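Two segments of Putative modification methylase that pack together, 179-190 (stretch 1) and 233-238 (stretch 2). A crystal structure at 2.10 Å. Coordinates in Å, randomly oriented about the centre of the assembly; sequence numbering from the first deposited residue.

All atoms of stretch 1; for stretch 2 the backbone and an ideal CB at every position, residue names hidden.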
# COMPACT_ATOMS: atom_id res chain seq x y z
N TYR B 179 23.41 -4.75 10.34
CA TYR B 179 22.99 -3.48 10.89
C TYR B 179 23.96 -2.34 10.61
O TYR B 179 24.96 -2.51 9.92
CB TYR B 179 22.77 -3.60 12.40
CG TYR B 179 21.79 -4.68 12.79
CD1 TYR B 179 22.09 -6.03 12.61
CD2 TYR B 179 20.55 -4.35 13.34
CE1 TYR B 179 21.19 -7.03 12.97
CE2 TYR B 179 19.64 -5.34 13.71
CZ TYR B 179 19.97 -6.68 13.52
OH TYR B 179 19.07 -7.66 13.89
N ARG B 180 23.65 -1.18 11.17
CA ARG B 180 24.44 0.03 11.01
C ARG B 180 25.36 0.24 12.22
O ARG B 180 25.07 -0.26 13.31
CB ARG B 180 23.49 1.22 10.84
CG ARG B 180 24.14 2.50 10.36
CD ARG B 180 24.64 2.37 8.93
NE ARG B 180 25.35 3.58 8.54
CZ ARG B 180 24.78 4.76 8.34
NH1 ARG B 180 23.47 4.91 8.47
NH2 ARG B 180 25.53 5.80 8.02
N LYS B 181 26.45 0.97 12.04
CA LYS B 181 27.40 1.22 13.13
C LYS B 181 27.95 2.65 13.10
O LYS B 181 28.92 2.95 12.41
CB LYS B 181 28.56 0.22 13.05
CG LYS B 181 28.11 -1.23 12.91
CD LYS B 181 29.30 -2.19 12.93
CE LYS B 181 28.87 -3.61 12.56
NZ LYS B 181 27.74 -4.08 13.40
N PRO B 182 27.32 3.56 13.86
CA PRO B 182 27.74 4.97 13.93
C PRO B 182 28.67 5.26 15.10
O PRO B 182 28.82 4.44 16.00
CB PRO B 182 26.41 5.69 14.07
CG PRO B 182 25.69 4.78 15.02
CD PRO B 182 25.99 3.39 14.48
N THR B 183 29.30 6.44 15.08
CA THR B 183 30.20 6.84 16.16
C THR B 183 29.35 7.33 17.33
O THR B 183 28.19 7.72 17.15
CB THR B 183 31.14 8.00 15.73
OG1 THR B 183 30.37 9.17 15.43
CG2 THR B 183 31.95 7.61 14.50
N GLN B 184 29.91 7.31 18.53
CA GLN B 184 29.19 7.75 19.71
C GLN B 184 28.57 9.13 19.51
O GLN B 184 27.42 9.35 19.88
CB GLN B 184 30.10 7.79 20.94
CG GLN B 184 30.03 6.55 21.80
CD GLN B 184 28.65 6.32 22.39
OE1 GLN B 184 28.08 7.20 23.04
NE2 GLN B 184 28.11 5.12 22.18
N GLU B 185 29.33 10.05 18.93
CA GLU B 185 28.80 11.38 18.72
C GLU B 185 27.69 11.35 17.68
O GLU B 185 26.80 12.20 17.70
CB GLU B 185 29.91 12.34 18.29
CG GLU B 185 30.44 12.10 16.90
CD GLU B 185 31.12 13.33 16.31
OE1 GLU B 185 31.70 13.22 15.21
OE2 GLU B 185 31.06 14.42 16.95
N GLN B 186 27.73 10.37 16.78
CA GLN B 186 26.69 10.26 15.77
C GLN B 186 25.39 9.85 16.45
O GLN B 186 24.32 10.39 16.15
CB GLN B 186 27.05 9.24 14.69
CG GLN B 186 27.85 9.83 13.52
CD GLN B 186 28.04 8.84 12.39
OE1 GLN B 186 28.41 7.69 12.62
NE2 GLN B 186 27.81 9.28 11.15
N ARG B 187 25.48 8.91 17.37
CA ARG B 187 24.32 8.45 18.10
C ARG B 187 23.80 9.58 18.98
O ARG B 187 22.60 9.88 18.99
CB ARG B 187 24.69 7.25 18.97
CG ARG B 187 25.18 6.04 18.18
CD ARG B 187 25.56 4.92 19.13
NE ARG B 187 24.46 4.65 20.05
CZ ARG B 187 24.60 4.15 21.27
NH1 ARG B 187 23.54 3.93 22.03
NH2 ARG B 187 25.81 3.88 21.74
N GLU B 188 24.71 10.23 19.70
CA GLU B 188 24.36 11.34 20.57
C GLU B 188 23.73 12.51 19.83
O GLU B 188 22.79 13.12 20.33
CB GLU B 188 25.59 11.83 21.33
CG GLU B 188 25.92 11.00 22.55
CD GLU B 188 27.22 11.41 23.21
OE1 GLU B 188 27.40 11.08 24.40
OE2 GLU B 188 28.06 12.06 22.55
N LYS B 189 24.25 12.82 18.65
CA LYS B 189 23.74 13.95 17.87
C LYS B 189 22.51 13.61 17.02
O LYS B 189 21.85 14.50 16.49
CB LYS B 189 24.84 14.48 16.94
CG LYS B 189 26.05 15.09 17.63
CD LYS B 189 25.79 16.51 18.07
CE LYS B 189 27.07 17.19 18.54
NZ LYS B 189 28.13 17.15 17.48
N SER B 190 22.20 12.32 16.91
CA SER B 190 21.07 11.89 16.10
C SER B 190 19.94 11.32 16.93
O SER B 190 18.85 11.06 16.40
CB SER B 190 21.53 10.84 15.10
OG SER B 190 22.67 11.28 14.39
N UNK B 233 18.87 8.08 9.19
CA UNK B 233 20.25 8.40 8.87
C UNK B 233 20.84 9.07 10.10
O UNK B 233 20.10 9.47 10.99
CB UNK B 233 20.36 9.29 7.63
N UNK B 234 22.16 9.18 10.15
CA UNK B 234 22.85 9.82 11.27
C UNK B 234 23.55 11.08 10.78
O UNK B 234 23.84 11.20 9.59
CB UNK B 234 23.85 8.86 11.92
N UNK B 235 23.80 12.01 11.69
CA UNK B 235 24.51 13.23 11.31
C UNK B 235 25.78 12.77 10.59
O UNK B 235 26.41 11.80 11.01
CB UNK B 235 24.83 14.11 12.52
N UNK B 236 26.13 13.43 9.50
CA UNK B 236 27.32 13.03 8.76
C UNK B 236 27.07 12.04 7.63
O UNK B 236 27.88 11.95 6.71
CB UNK B 236 28.33 12.42 9.73
N UNK B 237 25.97 11.28 7.70
CA UNK B 237 25.65 10.31 6.65
C UNK B 237 25.37 10.99 5.31
O UNK B 237 25.15 12.20 5.25
CB UNK B 237 24.44 9.47 7.06
N UNK B 238 25.38 10.19 4.25
CA UNK B 238 25.11 10.67 2.90
C UNK B 238 23.66 10.34 2.54
O UNK B 238 23.25 9.18 2.58
CB UNK B 238 26.08 10.05 1.89

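At position 233 the CA-to-CB bond points away from stretch 1, and the ideal CB lies 5.4 Å from Arg180 NH1. With phi/psi of -162/165 the chain is extended, and nothing in stretch 1 dictates a choice; small or polar residues would do as well as many others. The deposited residue is Ser233, whose OG is hydrogen-bonded elsewhere in the structure.

Position 234 faces stretch 1 squarely and has room in front of it. Its CA-to-CB bond points toward stretch 1, and the ideal CB sits 3.7 Å from Ser190 OG, 4.1 Å from Gln186 NE2 and 4.6 Å from Pro182 CB. Ahead lies a space bordered by the proline ring, the guanidinium of Arg180 and the backbone of the helix. A long aliphatic such as leucine or methionine could use part of it, but a flat ring could exploit the proline and the guanidinium together. The residue is Phe234, with chi1 in the m well. Pro182 lies over one face of its ring, Pro182 CB standing 3.8 Å from the ring centroid and only 8° off the normal, a CH-pi contact. Ser190 OG meets the ring edge, 3.5 Å from Phe234 CD1. Arg180 NH1 also approaches near the ring plane, 3.8 Å from Phe234 CD2, and that carbon in turn lies over a face of the guanidinium, so the two planar groups do not stack face to face.

Position 235 is tied to the helix through its own N and O, which any residue but proline can supply, since proline lacks the N-H: its N donates to Ser190 OG at 3.0 Å and its O accepts from Gln186 NE2 at 2.9 Å. The CB points sideways, 4.4 Å from Lys189 CB, beside the helix at Lys189 and Ser190. Modest aliphatics or threonine would suit the phi/psi of -52/138. Val235, with chi1 t, brings CG2 to 3.8 Å from Lys189 CB and 3.5 Å from Ser190 OG.

At position 236 the phi of 92° settles the matter. A CB would be jammed against the carbonyl O of the preceding residue, and it would also point toward stretch 1, 3.5 Å from Gln186 NE2. Gly236 fits both demands, as the third residue of a type II turn spanning 234 to 237.

Position 237 has a sideways CB, 3.9 Å from Arg180 NH2. A nearby guanidinium calls for an acceptor, so aspartate, asparagine or perhaps glutamate would be reasonable. Asp237 turns its carboxylate to the arginine in a salt bridge: Arg180 NH1 donates to Asp237 OD2 at 3.0 Å, while the weak bond from Arg180 NH2 to Asp237 OD1 is modelled at 2.5 Å, with the NH2 position less certain. Asp237 OD2 also accepts from Phe234 N, at a very short 2.5 Å, bracing the turn from within.

Position 238 has no atom of stretch 1 within 5.5 Å of its ideal CB, and its extended backbone would accept many residues, beta-branched ones comfortably. It is Val238.

Stretch 2, residues 233-238: SFVGDV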
# COMPACT_ATOMS: atom_id res chain seq x y z
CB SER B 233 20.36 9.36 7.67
OG SER B 233 20.04 10.68 8.05
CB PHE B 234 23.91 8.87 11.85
CG PHE B 234 23.33 7.68 12.56
CD1 PHE B 234 22.86 7.80 13.86
CD2 PHE B 234 23.26 6.45 11.92
CE1 PHE B 234 22.31 6.70 14.52
CE2 PHE B 234 22.72 5.34 12.57
CZ PHE B 234 22.24 5.47 13.88
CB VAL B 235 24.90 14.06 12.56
CG1 VAL B 235 25.72 15.26 12.16
CG2 VAL B 235 23.65 14.50 13.30
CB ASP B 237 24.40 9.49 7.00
CG ASP B 237 24.63 8.49 8.11
OD1 ASP B 237 25.80 8.25 8.49
OD2 ASP B 237 23.63 7.93 8.60
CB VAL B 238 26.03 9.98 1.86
CG1 VAL B 238 25.71 10.50 0.46
CG2 VAL B 238 27.51 10.24 2.20
O HOH W 1 28.17 8.87 7.79
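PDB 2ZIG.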